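Local structure of glycoside hydrolase family 5 (Aspergillus oryzae, 6LA0) at residues A46-G51 and G146-H151; T92-W97 and V133-G138; H128-V133 and T185-N190. The protein acts as a rutinosidase of glycoside hydrolase family 5, and probably also releases glucose from the non-reducing ends of (1->3)-beta-D-glucans. All coordinates share one frame; numbering follows the deposited sequence.

Contact 1 (A46-G51 and G146-H151); sequences ADDEWG and GEASGH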
loop_
_atom_site.group_PDB
_atom_site.type_symbol
_atom_site.label_atom_id
_atom_site.label_comp_id
_atom_site.label_asym_id
_atom_site.label_seq_id
_atom_site.Cartn_x
_atom_site.Cartn_y
_atom_site.Cartn_z
ATOM N N ALA A 46 -6.448 -4.436 21.665
ATOM C CA ALA A 46 -7.162 -3.866 20.534
ATOM C C ALA A 46 -6.714 -4.531 19.240
ATOM O O ALA A 46 -5.606 -5.065 19.132
ATOM C CB ALA A 46 -6.935 -2.358 20.445
ATOM N N ASP A 47 -7.592 -4.495 18.243
ATOM C CA ASP A 47 -7.270 -5.082 16.951
ATOM C C ASP A 47 -6.986 -4.042 15.871
ATOM O O ASP A 47 -6.690 -4.421 14.736
ATOM C CB ASP A 47 -8.386 -6.046 16.510
ATOM C CG ASP A 47 -9.690 -5.343 16.124
ATOM O OD1 ASP A 47 -9.764 -4.096 16.109
ATOM O OD2 ASP A 47 -10.669 -6.066 15.822
ATOM N N ASP A 48 -7.059 -2.748 16.187
ATOM C CA ASP A 48 -6.769 -1.698 15.212
ATOM C C ASP A 48 -5.831 -0.655 15.811
ATOM O O ASP A 48 -5.685 -0.557 17.031
ATOM C CB ASP A 48 -8.050 -1.002 14.694
ATOM C CG ASP A 48 -9.001 -0.571 15.793
ATOM O OD1 ASP A 48 -8.658 -0.666 16.992
ATOM O OD2 ASP A 48 -10.125 -0.132 15.436
ATOM N N GLU A 49 -5.178 0.120 14.931
ATOM C CA GLU A 49 -4.354 1.237 15.403
ATOM C C GLU A 49 -5.183 2.206 16.244
ATOM O O GLU A 49 -4.716 2.707 17.276
ATOM C CB GLU A 49 -3.694 1.976 14.218
ATOM C CG GLU A 49 -3.013 3.322 14.603
ATOM C CD GLU A 49 -2.171 3.985 13.486
ATOM O OE1 GLU A 49 -2.040 3.416 12.384
ATOM O OE2 GLU A 49 -1.642 5.100 13.709
ATOM N N TRP A 50 -6.424 2.471 15.819
ATOM C CA TRP A 50 -7.332 3.347 16.559
ATOM C C TRP A 50 -7.438 2.943 18.032
ATOM O O TRP A 50 -7.267 3.774 18.937
ATOM C CB TRP A 50 -8.702 3.322 15.865
ATOM C CG TRP A 50 -9.809 4.179 16.454
ATOM C CD1 TRP A 50 -10.473 3.975 17.634
ATOM C CD2 TRP A 50 -10.426 5.334 15.845
ATOM N NE1 TRP A 50 -11.439 4.944 17.809
ATOM C CE2 TRP A 50 -11.430 5.786 16.726
ATOM C CE3 TRP A 50 -10.214 6.029 14.651
ATOM C CZ2 TRP A 50 -12.225 6.906 16.447
ATOM C CZ3 TRP A 50 -11.013 7.147 14.370
ATOM C CH2 TRP A 50 -11.999 7.573 15.268
ATOM N N GLY A 51 -7.680 1.655 18.289
ATOM C CA GLY A 51 -7.850 1.199 19.659
ATOM C C GLY A 51 -6.546 1.100 20.435
ATOM O O GLY A 51 -6.515 1.347 21.643
ATOM N N GLY A 146 -8.459 1.284 7.023
ATOM C CA GLY A 146 -9.318 2.268 6.382
ATOM C C GLY A 146 -9.651 3.427 7.298
ATOM O O GLY A 146 -10.076 4.499 6.836
ATOM N N GLU A 147 -9.481 3.182 8.607
ATOM C CA GLU A 147 -9.488 4.150 9.715
ATOM C C GLU A 147 -9.512 3.411 11.052
ATOM O O GLU A 147 -8.700 3.678 11.951
ATOM C CB GLU A 147 -10.686 5.112 9.667
ATOM C CG GLU A 147 -10.772 6.025 10.905
ATOM C CD GLU A 147 -11.943 7.011 10.853
ATOM O OE1 GLU A 147 -13.103 6.581 11.031
ATOM O OE2 GLU A 147 -11.699 8.216 10.636
ATOM N N ALA A 148 -10.467 2.499 11.197
ATOM C CA ALA A 148 -10.675 1.770 12.443
ATOM C C ALA A 148 -11.609 0.602 12.160
ATOM O O ALA A 148 -12.400 0.653 11.217
ATOM C CB ALA A 148 -11.274 2.673 13.528
ATOM N N SER A 149 -11.498 -0.450 12.973
ATOM C CA SER A 149 -12.386 -1.602 12.839
ATOM C C SER A 149 -13.836 -1.150 12.940
ATOM O O SER A 149 -14.192 -0.380 13.836
ATOM C CB SER A 149 -12.100 -2.645 13.932
ATOM O OG SER A 149 -10.853 -3.288 13.759
ATOM N N GLY A 150 -14.670 -1.619 12.016
ATOM C CA GLY A 150 -16.089 -1.308 12.050
ATOM C C GLY A 150 -16.496 0.069 11.567
ATOM O O GLY A 150 -17.660 0.442 11.751
ATOM N N HIS A 151 -15.590 0.840 10.956
ATOM C CA HIS A 151 -15.901 2.174 10.447
ATOM C C HIS A 151 -16.084 2.125 8.930
ATOM O O HIS A 151 -15.137 1.816 8.195
ATOM C CB HIS A 151 -14.795 3.169 10.812
ATOM C CG HIS A 151 -14.770 3.558 12.259
ATOM N ND1 HIS A 151 -14.389 4.817 12.683
ATOM C CD2 HIS A 151 -15.063 2.855 13.379
ATOM C CE1 HIS A 151 -14.448 4.869 14.004
ATOM N NE2 HIS A 151 -14.852 3.692 14.450
HETATM O O HOH W 1 -12.445 0.425 16.244
HETATM O O HOH W 2 -6.760 2.031 12.772
#
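W50 lies against E147, A148 and H151, while S149 is tied to D47 and D48. W50 buries the most surface. Its CG is anti to the backbone N (chi1 -179°), which carries the indole across to the 146-151 loop. W50 CB packs on A148 CB at 3.5 Å. The same methyl touches CG, CD2 and CE3 of the indole. The indole and the E147 side chain lie side by side, with W50 CZ3 3.6 Å from E147 CD. H151 presents an edge to one face of the indole in a T-shaped pair. The touching atom is H151 CE1, 3.9 Å from W50 CH2, and the planes meet at 61°. The imidazole has its rotation fixed by E147: H151 ND1 donates to E147 OE1 at 2.7 Å, close to the ring plane. E147 OE2 is taken by Y94 OH and G138 N, so both carboxylate oxygens are used.

S149 is gripped at two points. S149 N donates to the anti lone pair of D48 OD2 at 2.8 Å. S149 OG donates to D47 OD1 at 2.7 Å, from above the carboxylate plane. D48 is also the N-cap residue of the following helix: D48 OD1 accepts from G51 N at 2.8 Å. One carboxylate thus caps a helix start and holds a loop. Two waters join the segments: one bridges D48 OD2 and S149 O, the other W50 N and E147 O. The loop bends in a type II beta turn from A148 to H151.

E49, beside the cap, bonds through its side chain to Q30 N. The contact lies among the loops at the C-terminal end of the TIM barrel. It fastens the start of helix 49-56 to the long loop between strand 128-133 and helix 158-176.

Contact 2 (T92-W97 and V133-G138); sequences TTYAAW and VHSLPG. With NAG (2-acetamido-2-deoxy-beta-D-glucopyranose), chain D.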
loop_
_atom_site.group_PDB
_atom_site.type_symbol
_atom_site.label_atom_id
_atom_site.label_comp_id
_atom_site.label_asym_id
_atom_site.label_seq_id
_atom_site.Cartn_x
_atom_site.Cartn_y
_atom_site.Cartn_z
ATOM N N THR A 92 0.529 5.775 4.617
ATOM C CA THR A 92 0.387 6.743 5.699
ATOM C C THR A 92 -1.067 6.778 6.147
ATOM O O THR A 92 -1.979 6.449 5.380
ATOM C CB THR A 92 0.814 8.165 5.280
ATOM O OG1 THR A 92 -0.107 8.677 4.311
ATOM C CG2 THR A 92 2.226 8.173 4.680
ATOM N N THR A 93 -1.295 7.205 7.387
ATOM C CA THR A 93 -2.673 7.437 7.799
ATOM C C THR A 93 -3.070 8.872 7.455
ATOM O O THR A 93 -2.226 9.742 7.211
ATOM C CB THR A 93 -2.881 7.193 9.295
ATOM O OG1 THR A 93 -2.254 8.248 10.037
ATOM C CG2 THR A 93 -2.327 5.830 9.729
ATOM N N TYR A 94 -4.377 9.112 7.422
ATOM C CA TYR A 94 -4.829 10.466 7.140
ATOM C C TYR A 94 -4.372 11.418 8.234
ATOM O O TYR A 94 -4.202 12.615 7.982
ATOM C CB TYR A 94 -6.349 10.507 6.974
ATOM C CG TYR A 94 -7.174 10.175 8.207
ATOM C CD1 TYR A 94 -7.185 11.017 9.330
ATOM C CD2 TYR A 94 -7.986 9.052 8.232
ATOM C CE1 TYR A 94 -7.945 10.710 10.439
ATOM C CE2 TYR A 94 -8.763 8.743 9.349
ATOM C CZ TYR A 94 -8.734 9.585 10.452
ATOM O OH TYR A 94 -9.508 9.292 11.556
ATOM N N ALA A 95 -4.154 10.888 9.438
ATOM C CA ALA A 95 -3.746 11.693 10.589
ATOM C C ALA A 95 -2.338 12.255 10.451
ATOM O O ALA A 95 -1.959 13.135 11.234
ATOM C CB ALA A 95 -3.828 10.850 11.867
ATOM N N ALA A 96 -1.539 11.733 9.516
ATOM C CA ALA A 96 -0.251 12.340 9.204
ATOM C C ALA A 96 -0.412 13.694 8.542
ATOM O O ALA A 96 0.531 14.495 8.537
ATOM C CB ALA A 96 0.553 11.423 8.280
ATOM N N TRP A 97 -1.584 13.968 7.991
ATOM C CA TRP A 97 -1.786 15.089 7.092
ATOM C C TRP A 97 -2.779 16.117 7.613
ATOM O O TRP A 97 -2.618 17.306 7.332
ATOM C CB TRP A 97 -2.259 14.563 5.721
ATOM C CG TRP A 97 -1.339 13.523 5.120
ATOM C CD1 TRP A 97 -1.526 12.163 5.099
ATOM C CD2 TRP A 97 -0.099 13.765 4.439
ATOM N NE1 TRP A 97 -0.473 11.546 4.453
ATOM C CE2 TRP A 97 0.410 12.505 4.030
ATOM C CE3 TRP A 97 0.614 14.924 4.107
ATOM C CZ2 TRP A 97 1.606 12.373 3.345
ATOM C CZ3 TRP A 97 1.805 14.794 3.421
ATOM C CH2 TRP A 97 2.290 13.522 3.040
ATOM N N VAL A 133 -2.234 7.200 0.813
ATOM C CA VAL A 133 -3.126 7.588 1.901
ATOM C C VAL A 133 -4.023 6.386 2.159
ATOM O O VAL A 133 -5.013 6.166 1.456
ATOM C CB VAL A 133 -3.936 8.849 1.589
ATOM C CG1 VAL A 133 -4.697 9.286 2.847
ATOM C CG2 VAL A 133 -3.027 9.988 1.065
ATOM N N HIS A 134 -3.644 5.599 3.172
ATOM C CA HIS A 134 -4.238 4.301 3.437
ATOM C C HIS A 134 -5.648 4.438 4.002
ATOM O O HIS A 134 -6.542 3.664 3.639
ATOM C CB HIS A 134 -3.333 3.542 4.425
ATOM C CG HIS A 134 -3.139 2.083 4.128
ATOM N ND1 HIS A 134 -2.688 1.613 2.911
ATOM C CD2 HIS A 134 -3.300 0.991 4.916
ATOM C CE1 HIS A 134 -2.593 0.294 2.961
ATOM N NE2 HIS A 134 -2.970 -0.108 4.162
ATOM N N SER A 135 -5.852 5.396 4.911
ATOM C CA SER A 135 -7.116 5.651 5.589
ATOM C C SER A 135 -7.674 7.023 5.214
ATOM O O SER A 135 -6.937 7.929 4.809
ATOM C CB SER A 135 -6.939 5.547 7.123
ATOM O OG SER A 135 -5.694 6.085 7.517
ATOM N N LEU A 136 -8.994 7.154 5.294
ATOM C CA LEU A 136 -9.670 8.418 5.041
ATOM C C LEU A 136 -10.686 8.667 6.147
ATOM O O LEU A 136 -11.178 7.716 6.775
ATOM C CB LEU A 136 -10.373 8.437 3.664
ATOM C CG LEU A 136 -9.448 8.501 2.440
ATOM C CD1 LEU A 136 -10.267 8.408 1.162
ATOM C CD2 LEU A 136 -8.581 9.755 2.421
ATOM N N PRO A 137 -10.993 9.935 6.425
ATOM C CA PRO A 137 -11.917 10.274 7.522
ATOM C C PRO A 137 -13.249 9.544 7.426
ATOM O O PRO A 137 -13.898 9.528 6.383
ATOM C CB PRO A 137 -12.105 11.786 7.362
ATOM C CG PRO A 137 -10.831 12.264 6.715
ATOM C CD PRO A 137 -10.388 11.132 5.805
ATOM N N GLY A 138 -13.667 8.940 8.537
ATOM C CA GLY A 138 -14.902 8.196 8.589
ATOM C C GLY A 138 -14.748 6.704 8.348
ATOM O O GLY A 138 -15.569 5.920 8.842
HETATM C C1 NAG D . -18.935 11.844 8.700
HETATM C C2 NAG D . -19.317 10.889 9.849
HETATM C C3 NAG D . -18.749 11.381 11.187
HETATM C C4 NAG D . -17.263 11.691 11.065
HETATM C C5 NAG D . -17.051 12.678 9.929
HETATM C C6 NAG D . -15.601 13.042 9.720
HETATM C C7 NAG D . -21.399 9.593 9.731
HETATM C C8 NAG D . -22.891 9.637 9.865
HETATM N N2 NAG D . -20.761 10.748 9.934
HETATM O O3 NAG D . -18.954 10.384 12.183
HETATM O O4 NAG D . -16.769 12.253 12.277
HETATM O O5 NAG D . -17.517 12.079 8.713
HETATM O O6 NAG D . -14.764 11.938 10.029
HETATM O O7 NAG D . -20.796 8.557 9.452
#
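T92 and H134 join the two segments by a backbone bond. H134 N donates to T92 O at 2.9 Å, nearly along the C=O axis. T92 OG1 has two partners: it accepts from W97 NE1 at 2.9 Å and donates to D132 O. The bond from W97 is nearly straight (172°), and the hydroxyl lies in the indole plane. T92 chi1 of 68° sets OG1 between the backbone N and the carbonyl carbon, where W97 NE1 meets it. T92 N also reaches D132 O, so that carbonyl takes two donors.

T92 and V133 pair as parallel neighbours with side chains on the same face of the sheet. These are the last residues of strands 87-92 and 128-133, adjacent strands of the TIM barrel. Both segments then leave as loops from the C-terminal ends of the strands, the end of the barrel that carries the active site in family 5 enzymes.

Beyond the pair the bonding weakens. Y94 N makes only a weak bond to S135 OG, 3.3 Å long. The same oxygen lies against T93 CA. S135 O is buried with no partner in the model, and Y94 CB packs on it at 3.4 Å. Y94 OH is hydrogen-bonded to S103 OG and to the E147 carboxylate. Y94 CD2 lies 3.4 Å from L136 C, S135 C is at the ring edge, and P137 CA sits over one face.

H134 turns the end of its ring away from the 92-97 segment, and its ND1 bonds to D132 OD2. G138 N is satisfied by E147. At 3.5 Å from G138 N is O6 of the N-acetylglucosamine of the N157 glycan, which borders P137 as well.

Contact 3 (H128-V133 and T185-N190); sequences HIIVDV and TIEPMN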
loop_
_atom_site.group_PDB
_atom_site.type_symbol
_atom_site.label_atom_id
_atom_site.label_comp_id
_atom_site.label_asym_id
_atom_site.label_seq_id
_atom_site.Cartn_x
_atom_site.Cartn_y
_atom_site.Cartn_z
ATOM N N HIS A 128 11.762 6.017 -6.935
ATOM C CA HIS A 128 10.462 6.668 -7.045
ATOM C C HIS A 128 9.651 6.370 -5.793
ATOM O O HIS A 128 9.761 5.281 -5.225
ATOM C CB HIS A 128 9.712 6.168 -8.284
ATOM C CG HIS A 128 8.500 6.977 -8.637
ATOM N ND1 HIS A 128 8.576 8.165 -9.332
ATOM C CD2 HIS A 128 7.182 6.753 -8.416
ATOM C CE1 HIS A 128 7.356 8.646 -9.514
ATOM N NE2 HIS A 128 6.491 7.812 -8.963
ATOM N N ILE A 129 8.831 7.335 -5.364
ATOM C CA ILE A 129 8.060 7.229 -4.122
ATOM C C ILE A 129 6.568 7.300 -4.443
ATOM O O ILE A 129 6.103 8.279 -5.037
ATOM C CB ILE A 129 8.427 8.336 -3.115
ATOM C CG1 ILE A 129 9.943 8.394 -2.859
ATOM C CG2 ILE A 129 7.653 8.130 -1.811
ATOM C CD1 ILE A 129 10.498 7.174 -2.154
ATOM N N ILE A 130 5.821 6.279 -4.009
ATOM C CA ILE A 130 4.360 6.275 -4.012
ATOM C C ILE A 130 3.911 6.663 -2.603
ATOM O O ILE A 130 4.138 5.919 -1.640
ATOM C CB ILE A 130 3.793 4.902 -4.420
ATOM C CG1 ILE A 130 4.072 4.582 -5.892
ATOM C CG2 ILE A 130 2.279 4.838 -4.204
ATOM C CD1 ILE A 130 3.928 3.097 -6.229
ATOM N N VAL A 131 3.294 7.833 -2.464
ATOM C CA VAL A 131 2.770 8.268 -1.176
ATOM C C VAL A 131 1.325 7.784 -1.117
ATOM O O VAL A 131 0.485 8.219 -1.911
ATOM C CB VAL A 131 2.881 9.788 -1.003
ATOM C CG1 VAL A 131 2.344 10.208 0.352
ATOM C CG2 VAL A 131 4.327 10.237 -1.152
ATOM N N ASP A 132 1.042 6.850 -0.207
ATOM C CA ASP A 132 -0.248 6.168 -0.158
ATOM C C ASP A 132 -1.029 6.684 1.048
ATOM O O ASP A 132 -0.527 6.657 2.171
ATOM C CB ASP A 132 -0.035 4.645 -0.122
ATOM C CG ASP A 132 -1.189 3.883 0.518
ATOM O OD1 ASP A 132 -2.354 4.119 0.165
ATOM O OD2 ASP A 132 -0.930 3.016 1.377
ATOM N N VAL A 133 -2.234 7.200 0.813
ATOM C CA VAL A 133 -3.126 7.588 1.901
ATOM C C VAL A 133 -4.023 6.386 2.159
ATOM O O VAL A 133 -5.013 6.166 1.456
ATOM C CB VAL A 133 -3.936 8.849 1.589
ATOM C CG1 VAL A 133 -4.697 9.286 2.847
ATOM C CG2 VAL A 133 -3.027 9.988 1.065
ATOM N N THR A 185 4.459 9.734 -6.831
ATOM C CA THR A 185 3.132 9.373 -7.307
ATOM C C THR A 185 2.167 9.450 -6.133
ATOM O O THR A 185 2.463 8.925 -5.053
ATOM C CB THR A 185 3.157 7.955 -7.912
ATOM O OG1 THR A 185 3.826 7.994 -9.173
ATOM C CG2 THR A 185 1.751 7.385 -8.090
ATOM N N ILE A 186 1.021 10.100 -6.330
ATOM C CA ILE A 186 0.058 10.310 -5.254
ATOM C C ILE A 186 -1.047 9.260 -5.339
ATOM O O ILE A 186 -1.752 9.163 -6.351
ATOM C CB ILE A 186 -0.513 11.739 -5.282
ATOM C CG1 ILE A 186 0.584 12.744 -4.930
ATOM C CG2 ILE A 186 -1.676 11.832 -4.324
ATOM C CD1 ILE A 186 0.129 14.209 -4.900
ATOM N N GLU A 187 -1.202 8.473 -4.268
ATOM C CA GLU A 187 -2.249 7.453 -4.181
ATOM C C GLU A 187 -3.263 7.849 -3.111
ATOM O O GLU A 187 -3.010 7.657 -1.907
ATOM C CB GLU A 187 -1.640 6.070 -3.878
ATOM C CG GLU A 187 -2.670 4.926 -3.795
ATOM C CD GLU A 187 -2.046 3.534 -3.901
ATOM O OE1 GLU A 187 -0.928 3.334 -3.382
ATOM O OE2 GLU A 187 -2.678 2.638 -4.508
ATOM N N PRO A 188 -4.423 8.387 -3.490
ATOM C CA PRO A 188 -5.315 9.059 -2.530
ATOM C C PRO A 188 -6.259 8.156 -1.747
ATOM O O PRO A 188 -7.034 8.676 -0.943
ATOM C CB PRO A 188 -6.102 10.009 -3.444
ATOM C CG PRO A 188 -6.217 9.223 -4.746
ATOM C CD PRO A 188 -4.896 8.518 -4.884
ATOM N N MET A 189 -6.214 6.831 -1.928
ATOM C CA MET A 189 -6.995 5.920 -1.090
ATOM C C MET A 189 -6.444 4.510 -1.269
ATOM O O MET A 189 -5.592 4.264 -2.120
ATOM C CB MET A 189 -8.487 5.972 -1.438
ATOM C CG MET A 189 -8.836 5.260 -2.740
ATOM S SD MET A 189 -10.343 5.842 -3.540
ATOM C CE MET A 189 -11.579 5.604 -2.270
ATOM N N ASN A 190 -6.968 3.583 -0.469
ATOM C CA ASN A 190 -6.505 2.200 -0.470
ATOM C C ASN A 190 -7.654 1.284 -0.075
ATOM O O ASN A 190 -8.288 1.500 0.962
ATOM C CB ASN A 190 -5.329 2.005 0.495
ATOM C CG ASN A 190 -4.879 0.563 0.579
ATOM O OD1 ASN A 190 -4.186 0.063 -0.311
ATOM N ND2 ASN A 190 -5.290 -0.124 1.635
#
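I130 with T185, V131 with I186 and D132 with E187 pair in register as parallel strands at 18°, 4.8 Å between axes. Four backbone bonds of 2.8 to 2.9 Å form the ladder, the outermost T185 N to I129 O and V133 N to E187 O.

I130, D132, T185 and E187 share one face. V131 and I186 share the other, where helix 158-176 covers I186. H128 NE2 meets T185 OG1 at 2.7 Å, with the hydroxyl in the ring plane. Either could be the donor; W14 NE1 also bonds to this hydroxyl. E187 CG is anti to the backbone N (chi1 -179°) and the chain runs on extended, bringing OE1 to 3.6 Å from I130 CG2 and D132 CB. N190 CB sits 3.7 Å from D132 OD1. N190, in the loop just past the strand, begins an Asn-Glu-Pro sequence, as in clan GH-A enzymes.

D132 OD1 and E187 OE1 are 3.9 Å apart, and E187 OE2 is also close to D260 OD2. R89 forms a salt bridge with E187 and bonds to N190; its ion pair with D132 is long and weak. D132 also has H134. These partners probably offset part of the repulsion between the buried carboxylates.

Overall arrangement
Along the chain the first segment met is 46-51, at the start of helix 49-56, and contact 1 closes a long loop from there to 146-151. Contact 2 is nested inside it, closing the shorter loop from 92-97 to 133-138. Contact 3 starts at 128-133, within both loops, and ends beyond them at 185-190, so it crosses the other two. Contacts 2 and 3 share V133 and tie three neighbouring barrel strands, 87-92, 128-133 and 184-187, one after another. Contact 1 touches contact 2 through E147 and adds the start of helix 49-56 to these loops. It does not touch contact 3, whose centre is about 21 Å from its own.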